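Local coordinates for cytochrome c7 (Geobacter sulfurreducens, PDB 3H33), which carries three haems and probably transfers electrons during Fe(III) respiration, at residues I1-T5 with F15-K19. Numbering follows the deposited sequence.
With HEM (protoporphyrin IX containing Fe), chain B; SO4 (sulfate ion), chain E.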
loop_
_atom_site.group_PDB
_atom_site.type_symbol
_atom_site.label_atom_id
_atom_site.label_comp_id
_atom_site.label_asym_id
_atom_site.label_seq_id
_atom_site.Cartn_x
_atom_site.Cartn_y
_atom_site.Cartn_z
ATOM N N ILE A 1 -6.912 13.853 4.305
ATOM C CA ILE A 1 -5.969 13.097 3.436
ATOM C C ILE A 1 -6.475 11.673 3.217
ATOM O O ILE A 1 -6.559 10.881 4.156
ATOM C CB ILE A 1 -4.555 13.098 4.057
ATOM C CG1 ILE A 1 -3.767 14.302 3.527
ATOM C CG2 ILE A 1 -3.818 11.815 3.724
ATOM C CD1 ILE A 1 -4.530 15.637 3.539
ATOM N N ASP A 2 -6.827 11.374 1.967
ATOM C CA ASP A 2 -7.348 10.070 1.598
ATOM C C ASP A 2 -6.375 9.292 0.725
ATOM O O ASP A 2 -6.290 8.071 0.831
ATOM C CB ASP A 2 -8.688 10.213 0.861
ATOM C CG ASP A 2 -9.763 10.884 1.710
ATOM O OD1 ASP A 2 -9.921 10.508 2.893
ATOM O OD2 ASP A 2 -10.461 11.782 1.189
ATOM N N LYS A 3 -5.644 9.992 -0.137
ATOM C CA LYS A 3 -4.692 9.338 -1.028
ATOM C C LYS A 3 -3.253 9.693 -0.708
ATOM O O LYS A 3 -2.939 10.835 -0.372
ATOM C CB LYS A 3 -4.969 9.711 -2.484
ATOM C CG LYS A 3 -6.354 9.355 -2.980
ATOM C CD LYS A 3 -6.570 9.899 -4.381
ATOM C CE LYS A 3 -8.022 9.755 -4.805
ATOM N NZ LYS A 3 -8.463 8.333 -4.745
ATOM N N ILE A 4 -2.381 8.704 -0.831
ATOM C CA ILE A 4 -0.966 8.885 -0.572
ATOM C C ILE A 4 -0.219 8.442 -1.816
ATOM O O ILE A 4 -0.275 7.276 -2.210
ATOM C CB ILE A 4 -0.507 8.043 0.626
ATOM C CG1 ILE A 4 -1.356 8.387 1.850
ATOM C CG2 ILE A 4 0.968 8.291 0.901
ATOM C CD1 ILE A 4 -0.934 7.665 3.107
ATOM N N THR A 5 0.479 9.384 -2.434
ATOM C CA THR A 5 1.224 9.116 -3.652
ATOM C C THR A 5 2.694 8.853 -3.380
ATOM O O THR A 5 3.348 9.607 -2.661
ATOM C CB THR A 5 1.112 10.306 -4.623
ATOM O OG1 THR A 5 -0.272 10.573 -4.886
ATOM C CG2 THR A 5 1.838 10.010 -5.926
ATOM N N PHE A 15 -1.730 5.329 -3.319
ATOM C CA PHE A 15 -2.337 4.491 -2.287
ATOM C C PHE A 15 -3.616 5.125 -1.769
ATOM O O PHE A 15 -3.573 6.120 -1.047
ATOM C CB PHE A 15 -1.347 4.303 -1.133
ATOM C CG PHE A 15 -1.912 3.573 0.065
ATOM C CD1 PHE A 15 -2.588 2.366 -0.082
ATOM C CD2 PHE A 15 -1.707 4.064 1.350
ATOM C CE1 PHE A 15 -3.048 1.656 1.033
ATOM C CE2 PHE A 15 -2.162 3.367 2.469
ATOM C CZ PHE A 15 -2.833 2.157 2.309
ATOM N N PRO A 16 -4.776 4.560 -2.137
ATOM C CA PRO A 16 -6.063 5.102 -1.687
ATOM C C PRO A 16 -6.301 4.673 -0.242
ATOM O O PRO A 16 -6.974 3.681 0.028
ATOM C CB PRO A 16 -7.049 4.487 -2.671
ATOM C CG PRO A 16 -6.452 3.119 -2.910
ATOM C CD PRO A 16 -4.965 3.416 -3.049
ATOM N N HIS A 17 -5.732 5.440 0.680
ATOM C CA HIS A 17 -5.812 5.150 2.103
ATOM C C HIS A 17 -7.211 5.028 2.686
ATOM O O HIS A 17 -7.480 4.086 3.435
ATOM C CB HIS A 17 -5.001 6.184 2.887
ATOM C CG HIS A 17 -4.772 5.818 4.321
ATOM N ND1 HIS A 17 -5.688 6.024 5.328
ATOM C CD2 HIS A 17 -3.692 5.250 4.920
ATOM C CE1 HIS A 17 -5.149 5.592 6.478
ATOM N NE2 HIS A 17 -3.937 5.110 6.288
ATOM N N LYS A 18 -8.111 5.950 2.360
ATOM C CA LYS A 18 -9.447 5.834 2.923
ATOM C C LYS A 18 -10.145 4.564 2.455
ATOM O O LYS A 18 -10.857 3.917 3.225
ATOM C CB LYS A 18 -10.319 7.044 2.599
ATOM C CG LYS A 18 -11.713 6.866 3.187
ATOM C CD LYS A 18 -11.727 6.759 4.698
ATOM C CE LYS A 18 -13.072 7.247 5.239
ATOM N NZ LYS A 18 -13.296 6.790 6.650
ATOM N N LYS A 19 -9.958 4.212 1.189
ATOM C CA LYS A 19 -10.563 2.992 0.669
ATOM C C LYS A 19 -10.142 1.816 1.538
ATOM O O LYS A 19 -10.961 0.982 1.918
ATOM C CB LYS A 19 -10.104 2.714 -0.755
ATOM C CG LYS A 19 -10.995 3.267 -1.818
ATOM C CD LYS A 19 -10.580 2.693 -3.154
ATOM C CE LYS A 19 -11.454 3.200 -4.271
HETATM C CHA HEM B . -0.376 6.352 6.666
HETATM C CHB HEM B . -3.668 6.472 10.150
HETATM C CHC HEM B . -5.610 2.455 8.480
HETATM C CHD HEM B . -1.658 1.849 5.807
HETATM C C1A HEM B . -1.244 6.826 7.629
HETATM C C2A HEM B . -1.043 8.094 8.319
HETATM C C3A HEM B . -1.880 8.075 9.388
HETATM C C4A HEM B . -2.629 6.823 9.305
HETATM C CMA HEM B . -1.983 9.110 10.506
HETATM C CAA HEM B . 0.001 9.159 7.935
HETATM C CBA HEM B . 1.348 8.869 8.582
HETATM C CGA HEM B . 2.447 9.826 8.135
HETATM O O1A HEM B . 2.137 10.855 7.489
HETATM O O2A HEM B . 3.627 9.545 8.442
HETATM C C1B HEM B . -4.473 5.368 10.041
HETATM C C2B HEM B . -5.656 5.111 10.847
HETATM C C3B HEM B . -6.261 4.018 10.313
HETATM C C4B HEM B . -5.421 3.597 9.220
HETATM C CMB HEM B . -6.118 5.944 12.041
HETATM C CAB HEM B . -7.560 3.319 10.732
HETATM C CBB HEM B . -8.791 4.203 10.824
HETATM C C1C HEM B . -4.713 1.956 7.553
HETATM C C2C HEM B . -4.838 0.653 6.904
HETATM C C3C HEM B . -3.702 0.448 6.204
HETATM C C4C HEM B . -2.886 1.641 6.414
HETATM C CMC HEM B . -5.991 -0.334 7.077
HETATM C CAC HEM B . -3.259 -0.840 5.507
HETATM C CBC HEM B . -4.147 -1.271 4.351
HETATM C C1D HEM B . -0.921 3.013 5.822
HETATM C C2D HEM B . 0.295 3.237 5.078
HETATM C C3D HEM B . 0.661 4.535 5.296
HETATM C C4D HEM B . -0.372 5.074 6.165
HETATM C CMD HEM B . 1.026 2.189 4.249
HETATM C CAD HEM B . 1.959 5.246 4.920
HETATM C CBD HEM B . 2.994 5.029 6.024
HETATM C CGD HEM B . 4.278 5.820 5.804
HETATM O O1D HEM B . 5.219 5.671 6.611
HETATM O O2D HEM B . 4.348 6.589 4.827
HETATM N NA HEM B . -2.220 6.065 8.229
HETATM N NB HEM B . -4.331 4.430 9.058
HETATM N NC HEM B . -3.513 2.550 7.241
HETATM N ND HEM B . -1.311 4.130 6.501
HETATM FE FE HEM B . -2.870 4.286 7.750
HETATM S S SO4 E . -6.612 13.891 -0.853
HETATM O O1 SO4 E . -6.189 15.118 -1.555
HETATM O O2 SO4 E . -7.582 14.238 0.205
HETATM O O3 SO4 E . -7.237 12.960 -1.813
HETATM O O4 SO4 E . -5.429 13.249 -0.247
HETATM O O HOH W 1 -7.575 8.189 4.996
#
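Small multihaem cytochromes, with little protein per haem, illustrate how a short hairpin can position an axial ligand. Here strands 3-6 and 13-16 pair antiparallel, and helix 17-24 begins directly at the hairpin's end. Ile4 and Phe15 form the hydrogen-bonded pair, Ile4 N to Phe15 O at 2.9 Å and Phe15 N to Ile4 O at 2.7 Å; Lys3 and Pro16 form the adjoining non-hydrogen-bonded pair. Past Pro16, the N-cap residue and centre of an inverse gamma turn, Lys18 N in the first helical turn donates to Asp2 O (3.2 Å).

Ile4 and Phe15 send their side chains to the same face of the sheet, toward the haem that His17 ligates. With chi1 m and chi2 t, Ile4 extends CD1 to the edge of the Phe15 ring (4.1 Å from CD2) and to His17 CD2 (4.1 Å). Ile4 CD1 also lies 3.8 Å from HEM CHA. Phe15, chi1 t, brings CE2 within 3.6 Å of HEM C2D, while a second haem also touches this residue. His17, also t, places NE2 2.0 Å from HEM FE, which His31 ligates as well. His17 ND1 donates to a water oxygen (2.9 Å), which donates to Ile1 O (3.0 Å). Lys18 CB lies 3.5 Å from Asp2 OD1, but its chain leads away to a salt bridge with Asp22.

The chemistry thus implies that backbone pairing fixes the hairpin, Ile4 and Phe15 cover part of the haem face to which His17 binds, and the water link, alongside a weak bond to Gln21, probably helps to hold the imidazole.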